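Local coordinates for SusD homolog (Bacteroides thetaiotaomicron VPI-5482, PDB 3FDH), which probably binds glycans at the outer membrane surface, as a SusD/RagB-family lipoprotein of a gut bacterium's sugar-uptake system, at residues A[29-34]-A[83-88]; A[93-96]-A[100-103]. One frame throughout, in Å; residues are numbered along the deposited sequence.

Contact 1: A[29-34]-A[83-88]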
ATOM      1  N   ILE A  29     -13.660   6.606  -5.519  1.00 27.68           N
ATOM      2  CA  ILE A  29     -12.510   5.928  -6.112  1.00 27.31           C
ATOM      3  C   ILE A  29     -11.293   6.855  -6.069  1.00 28.64           C
ATOM      4  O   ILE A  29     -10.157   6.459  -5.709  1.00 27.97           O
ATOM      5  CB  ILE A  29     -12.807   5.492  -7.539  1.00 27.00           C
ATOM      6  CG1 ILE A  29     -13.918   4.430  -7.540  1.00 27.73           C
ATOM      7  CG2 ILE A  29     -11.564   4.951  -8.247  1.00 26.36           C
ATOM      8  CD1 ILE A  29     -14.412   4.092  -8.956  1.00 24.75           C
ATOM      9  N   THR A  30     -11.547   8.103  -6.408  1.00 29.05           N
ATOM     10  CA  THR A  30     -10.485   9.110  -6.454  1.00 28.24           C
ATOM     11  C   THR A  30      -9.867   9.292  -5.075  1.00 28.65           C
ATOM     12  O   THR A  30      -8.641   9.269  -4.876  1.00 28.76           O
ATOM     13  CB  THR A  30     -11.026  10.449  -6.921  1.00 29.41           C
ATOM     14  OG1 THR A  30     -11.509  10.332  -8.273  1.00 25.98           O
ATOM     15  CG2 THR A  30      -9.931  11.500  -6.874  1.00 27.50           C
ATOM     16  N   SER A  31     -10.746   9.472  -4.117  1.00 29.04           N
ATOM     17  CA  SER A  31     -10.302   9.687  -2.736  0.70 30.31           C
ATOM     18  C   SER A  31      -9.624   8.467  -2.125  1.00 30.05           C
ATOM     19  O   SER A  31      -8.631   8.611  -1.380  1.00 29.47           O
ATOM     20  CB  SER A  31     -11.444  10.199  -1.847  0.70 30.17           C
ATOM     21  OG  SER A  31     -12.421   9.211  -1.613  0.70 35.86           O
ATOM     22  N   THR A  32     -10.125   7.285  -2.460  1.00 28.18           N
ATOM     23  CA  THR A  32      -9.552   6.036  -1.939  1.00 29.14           C
ATOM     24  C   THR A  32      -8.124   5.841  -2.446  1.00 28.91           C
ATOM     25  O   THR A  32      -7.229   5.439  -1.694  1.00 32.32           O
ATOM     26  CB  THR A  32     -10.456   4.811  -2.187  1.00 29.38           C
ATOM     27  OG1 THR A  32     -11.714   5.040  -1.529  1.00 27.17           O
ATOM     28  CG2 THR A  32      -9.820   3.564  -1.608  1.00 28.83           C
ATOM     29  N   ALA A  33      -7.907   6.161  -3.707  1.00 28.44           N
ATOM     30  CA  ALA A  33      -6.576   6.000  -4.309  1.00 30.53           C
ATOM     31  C   ALA A  33      -5.646   7.105  -3.856  1.00 31.15           C
ATOM     32  O   ALA A  33      -4.639   6.893  -3.181  1.00 30.53           O
ATOM     33  CB  ALA A  33      -6.685   5.974  -5.821  1.00 30.17           C
ATOM     34  N   PHE A  34      -6.035   8.311  -4.208  1.00 31.15           N
ATOM     35  CA  PHE A  34      -5.186   9.486  -3.986  1.00 30.38           C
ATOM     36  C   PHE A  34      -4.886   9.858  -2.524  1.00 29.42           C
ATOM     37  O   PHE A  34      -3.732  10.139  -2.174  1.00 30.83           O
ATOM     38  CB  PHE A  34      -5.755  10.711  -4.702  1.00 30.85           C
ATOM     39  CG  PHE A  34      -4.813  11.868  -4.701  1.00 32.77           C
ATOM     40  CD1 PHE A  34      -3.856  11.992  -5.696  1.00 36.38           C
ATOM     41  CD2 PHE A  34      -4.861  12.811  -3.703  1.00 35.89           C
ATOM     42  CE1 PHE A  34      -2.945  13.062  -5.691  1.00 38.47           C
ATOM     43  CE2 PHE A  34      -3.959  13.887  -3.691  1.00 37.64           C
ATOM     44  CZ  PHE A  34      -3.002  14.001  -4.698  1.00 35.24           C
ATOM     45  N   TYR A  83     -12.849   7.784   6.682  1.00 29.44           N
ATOM     46  CA  TYR A  83     -14.228   7.731   7.178  1.00 28.69           C
ATOM     47  C   TYR A  83     -15.174   8.436   6.211  1.00 29.48           C
ATOM     48  O   TYR A  83     -16.266   7.959   5.926  1.00 29.33           O
ATOM     49  CB  TYR A  83     -14.370   8.285   8.589  1.00 29.90           C
ATOM     50  CG  TYR A  83     -14.004   7.273   9.651  1.00 32.91           C
ATOM     51  CD1 TYR A  83     -14.915   6.299  10.032  1.00 35.28           C
ATOM     52  CD2 TYR A  83     -12.765   7.311  10.291  1.00 32.84           C
ATOM     53  CE1 TYR A  83     -14.611   5.381  11.009  1.00 34.79           C
ATOM     54  CE2 TYR A  83     -12.434   6.376  11.277  1.00 33.29           C
ATOM     55  CZ  TYR A  83     -13.366   5.411  11.630  1.00 29.03           C
ATOM     56  OH  TYR A  83     -13.099   4.458  12.597  1.00 26.68           O
ATOM     57  N   SER A  84     -14.709   9.528   5.644  1.00 29.42           N
ATOM     58  CA  SER A  84     -15.514  10.260   4.652  1.00 31.35           C
ATOM     59  C   SER A  84     -15.825   9.395   3.412  1.00 30.22           C
ATOM     60  O   SER A  84     -16.934   9.388   2.892  1.00 29.77           O
ATOM     61  CB  SER A  84     -14.790  11.535   4.197  1.00 31.84           C
ATOM     62  OG  SER A  84     -15.559  12.178   3.186  1.00 39.05           O
ATOM     63  N   SER A  85     -14.811   8.697   2.930  1.00 30.32           N
ATOM     64  CA  SER A  85     -14.948   7.854   1.737  1.00 29.22           C
ATOM     65  C   SER A  85     -15.846   6.676   2.048  1.00 31.15           C
ATOM     66  O   SER A  85     -16.638   6.264   1.214  1.00 31.72           O
ATOM     67  CB  SER A  85     -13.585   7.375   1.237  1.00 28.90           C
ATOM     68  OG  SER A  85     -12.746   8.460   0.929  1.00 29.60           O
ATOM     69  N   LEU A  86     -15.760   6.185   3.289  1.00 32.01           N
ATOM     70  CA  LEU A  86     -16.591   5.062   3.754  1.00 29.90           C
ATOM     71  C   LEU A  86     -18.042   5.488   3.808  1.00 29.14           C
ATOM     72  O   LEU A  86     -18.931   4.787   3.338  1.00 27.89           O
ATOM     73  CB  LEU A  86     -16.142   4.540   5.129  1.00 30.51           C
ATOM     74  CG  LEU A  86     -16.989   3.448   5.801  1.00 32.69           C
ATOM     75  CD1 LEU A  86     -17.137   2.269   4.886  1.00 29.80           C
ATOM     76  CD2 LEU A  86     -16.401   2.971   7.159  1.00 26.69           C
ATOM     77  N   LYS A  87     -18.266   6.662   4.355  1.00 26.99           N
ATOM     78  CA  LYS A  87     -19.618   7.192   4.466  1.00 29.24           C
ATOM     79  C   LYS A  87     -20.239   7.308   3.089  1.00 28.80           C
ATOM     80  O   LYS A  87     -21.381   6.933   2.884  1.00 28.95           O
ATOM     81  CB  LYS A  87     -19.603   8.572   5.133  1.00 29.63           C
ATOM     82  CG  LYS A  87     -20.976   9.214   5.317  1.00 32.36           C
ATOM     83  CD  LYS A  87     -20.855  10.593   5.970  1.00 39.53           C
ATOM     84  N   ASN A  88     -19.464   7.838   2.160  1.00 27.15           N
ATOM     85  CA  ASN A  88     -19.940   8.081   0.801  1.00 27.75           C
ATOM     86  C   ASN A  88     -20.291   6.754   0.129  1.00 28.87           C
ATOM     87  O   ASN A  88     -21.313   6.631  -0.540  1.00 29.03           O
ATOM     88  CB  ASN A  88     -18.901   8.858  -0.038  1.00 26.28           C
ATOM     89  CG  ASN A  88     -18.814  10.314   0.340  1.00 29.38           C
ATOM     90  OD1 ASN A  88     -19.751  10.865   0.928  1.00 33.05           O
ATOM     91  ND2 ASN A  88     -17.695  10.969  -0.016  1.00 30.58           N
TER
HETATM   92  O   HOH W   1     -15.425   9.907  -1.172  1.00 29.01           O

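Contact 2: A[93-96]-A[100-103]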
ATOM      1  N   ILE A  93     -24.523   2.671  -1.425  1.00 29.67           N
ATOM      2  CA  ILE A  93     -25.063   1.332  -1.176  1.00 29.88           C
ATOM      3  C   ILE A  93     -26.524   1.458  -0.838  1.00 28.61           C
ATOM      4  O   ILE A  93     -27.359   0.691  -1.309  1.00 29.65           O
ATOM      5  CB  ILE A  93     -24.292   0.578  -0.078  1.00 28.63           C
ATOM      6  CG1 ILE A  93     -22.841   0.335  -0.531  1.00 26.04           C
ATOM      7  CG2 ILE A  93     -25.044  -0.705   0.262  1.00 27.73           C
ATOM      8  CD1 ILE A  93     -21.931  -0.245   0.507  1.00 23.46           C
ATOM      9  N   ASP A  94     -26.831   2.475  -0.054  1.00 29.68           N
ATOM     10  CA  ASP A  94     -28.221   2.742   0.317  1.00 30.28           C
ATOM     11  C   ASP A  94     -29.021   3.259  -0.865  1.00 28.85           C
ATOM     12  O   ASP A  94     -30.131   2.813  -1.121  1.00 29.55           O
ATOM     13  CB  ASP A  94     -28.348   3.729   1.471  1.00 31.21           C
ATOM     14  CG  ASP A  94     -27.988   3.106   2.814  1.00 38.02           C
ATOM     15  OD1 ASP A  94     -27.789   1.867   2.885  1.00 42.12           O
ATOM     16  OD2 ASP A  94     -27.917   3.871   3.797  1.00 42.34           O
ATOM     17  N   GLN A  95     -28.441   4.199  -1.590  1.00 28.27           N
ATOM     18  CA  GLN A  95     -29.152   4.774  -2.747  1.00 26.72           C
ATOM     19  C   GLN A  95     -29.450   3.717  -3.799  1.00 27.20           C
ATOM     20  O   GLN A  95     -30.444   3.813  -4.512  1.00 25.45           O
ATOM     21  CB  GLN A  95     -28.388   5.936  -3.375  1.00 26.43           C
ATOM     22  CG  GLN A  95     -28.428   7.178  -2.515  1.00 27.72           C
ATOM     23  CD  GLN A  95     -27.775   8.394  -3.157  1.00 28.66           C
ATOM     24  OE1 GLN A  95     -27.366   8.377  -4.317  1.00 34.40           O
ATOM     25  NE2 GLN A  95     -27.661   9.443  -2.390  1.00 26.29           N
ATOM     26  N   CYS A  96     -28.625   2.669  -3.827  1.00 28.53           N
ATOM     27  CA  CYS A  96     -28.731   1.639  -4.872  1.00 30.64           C
ATOM     28  C   CYS A  96     -29.619   0.493  -4.461  1.00 33.35           C
ATOM     29  O   CYS A  96     -29.887  -0.426  -5.246  1.00 33.56           O
ATOM     30  CB  CYS A  96     -27.369   1.113  -5.281  1.00 31.33           C
ATOM     31  SG  CYS A  96     -26.467   2.277  -6.242  1.00 30.92           S
ATOM     32  N   GLY A 100     -34.211   3.110  -2.777  1.00 35.05           N
ATOM     33  CA  GLY A 100     -33.181   4.107  -3.104  1.00 32.89           C
ATOM     34  C   GLY A 100     -33.426   4.805  -4.428  1.00 30.95           C
ATOM     35  O   GLY A 100     -34.004   4.251  -5.348  1.00 29.99           O
ATOM     36  N   ARG A 101     -32.968   6.040  -4.527  1.00 29.74           N
ATOM     37  CA  ARG A 101     -33.118   6.802  -5.773  1.00 29.94           C
ATOM     38  C   ARG A 101     -32.426   6.119  -6.944  1.00 30.22           C
ATOM     39  O   ARG A 101     -32.789   6.327  -8.112  1.00 29.03           O
ATOM     40  CB  ARG A 101     -32.563   8.220  -5.655  1.00 29.55           C
ATOM     41  CG  ARG A 101     -31.097   8.289  -5.333  1.00 30.83           C
ATOM     42  CD  ARG A 101     -30.551   9.659  -5.577  1.00 30.25           C
ATOM     43  NE  ARG A 101     -30.401   9.942  -7.000  1.00 32.80           N
ATOM     44  CZ  ARG A 101     -30.145  11.150  -7.469  1.00 32.30           C
ATOM     45  NH1 ARG A 101     -30.076  12.157  -6.617  1.00 32.90           N
ATOM     46  NH2 ARG A 101     -29.987  11.363  -8.765  1.00 38.39           N
ATOM     47  N   ASP A 102     -31.436   5.298  -6.621  1.00 29.90           N
ATOM     48  CA  ASP A 102     -30.654   4.633  -7.654  1.00 29.55           C
ATOM     49  C   ASP A 102     -30.928   3.145  -7.714  1.00 30.23           C
ATOM     50  O   ASP A 102     -30.116   2.370  -8.180  1.00 30.14           O
ATOM     51  CB  ASP A 102     -29.172   4.900  -7.456  1.00 28.96           C
ATOM     52  CG  ASP A 102     -28.817   6.344  -7.645  1.00 26.88           C
ATOM     53  OD1 ASP A 102     -29.509   7.012  -8.447  1.00 34.30           O
ATOM     54  OD2 ASP A 102     -27.868   6.818  -6.995  1.00 25.49           O
ATOM     55  N   HIS A 103     -32.077   2.755  -7.209  1.00 31.49           N
ATOM     56  CA  HIS A 103     -32.494   1.349  -7.292  1.00 33.24           C
ATOM     57  C   HIS A 103     -32.257   0.789  -8.687  1.00 32.74           C
ATOM     58  O   HIS A 103     -32.554   1.421  -9.688  1.00 33.76           O
ATOM     59  CB  HIS A 103     -33.977   1.193  -6.941  1.00 34.47           C
ATOM     60  CG  HIS A 103     -34.901   1.957  -7.851  1.00 42.39           C
ATOM     61  ND1 HIS A 103     -35.152   3.308  -7.698  1.00 47.62           N
ATOM     62  CD2 HIS A 103     -35.638   1.559  -8.916  1.00 48.79           C
ATOM     63  CE1 HIS A 103     -35.995   3.707  -8.633  1.00 50.12           C
ATOM     64  NE2 HIS A 103     -36.307   2.665  -9.385  1.00 49.57           N
TER

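Contact 1: A[29-34]-A[83-88]
Ser-31 places OG in the wedge between its own backbone N and carbonyl carbon (chi1 70°), whereas Ser-85 turns OG beside its backbone N and anti to the carbonyl carbon (chi1 -59°), and with both CA-CB bonds aimed across the gap the two hydroxyls meet tip to tip. OG of Ser-31 and OG of Ser-85 are 2.7 Å apart, a hydrogen bond in which either serine could be the donor. Ser-31 is modelled in two conformers, so the hydroxyl pair, and the water link through Ser-31 OG, are established for the one described here. The methylenes stand back, CB of Ser-31 lying 3.5 Å from OG of Ser-85. Thr-32 adds a looser touch, its OG1 4.1 Å from CB of Ser-85; that hydroxyl bonds to Val-28 O within its own helix and to Asn-119 ND2 of helix 106-127.

Here helices 21-37 and 76-95 of the largely helical SusD-like fold meet through small polar side chains, which let the backbones approach to 6.7 Å between CA of Ser-31 and CA of Ser-85. Only 85 Å² is buried between the segments.

Both hydroxyls are also tied to their own helices: Ser-31 OG bonds to Asp-27 O and Val-28 O, four and three residues back, and Ser-85 OG to Gly-81 O. Asn-36 ND2 gives Ser-85 OG a further partner. A water extends the bridge by one turn, 3.1 Å from Ser-31 OG and accepting from Asn-88 ND2 at 2.8 Å.

Contact 2: A[93-96]-A[100-103]
Gln-95 O receives the backbone N-H of Asp-102 at 2.8 Å between O and N, a bent bond (141° at the hydrogen) whose donor stands above the carbonyl plane. The same oxygen meets CA of Gly-100 at 3.1 Å in a CA-H...O contact, filling the direction a side chain would take from Gly-100. Beside the backbone bond, the side chains of Gln-95, Arg-101 and Asp-102 run alongside one another. Arg-101 starts with CG between its backbone N and carbonyl carbon (chi1 61°) and bends at chi3; its CG and CD methylenes touch Gln-95, CD of Arg-101 lying 3.9 Å from CD of Gln-95. The amide and guanidinium planes, 16° apart, do not stack. On the buried side, SG of Cys-96 rests 4.0 Å from CB of Asp-102.

Helix 76-95 ends here, and the chain folds back on its last turn through a type I beta turn from Gly-100 to His-103, ahead of helix 106-127. Gly-100 O accepts twice from His-103, from the backbone N at 3.1 Å and from ring ND1 at 2.8 Å, and lies nearly in the imidazole plane.

Further out, Arg-101 and Asp-102 form a salt bridge whose hydrogen bond, 3.4 Å from NE to OD1, is weak; Arg-101 NH1 bonds to Ser-18 OG. Asp-102 OD2 bonds to Ser-21 OG at the start of helix 21-37, and Asn-105 ND2 holds Asp-102 O.

Overall arrangement
Helix 76-95 carries one segment of each contact: contact 1 sits midway along it, and contact 2 lies where it ends and the chain turns back. The two come in series along the sequence, with contact centres about 18 Å apart and nearest atoms about 5 Å apart, not touching; their centres lie about 15 and about 31 Å from the centre of the chain. Helix 21-37 meets helix 76-95 at contact 1, and near contact 2 its start meets both Gln-95, through Ile-24, and the following loop, through Ser-21. Both contacts are packing within the helical SusD-like fold, tying helix 21-37 to helix 76-95 and its loop, with helix 106-127 beside both.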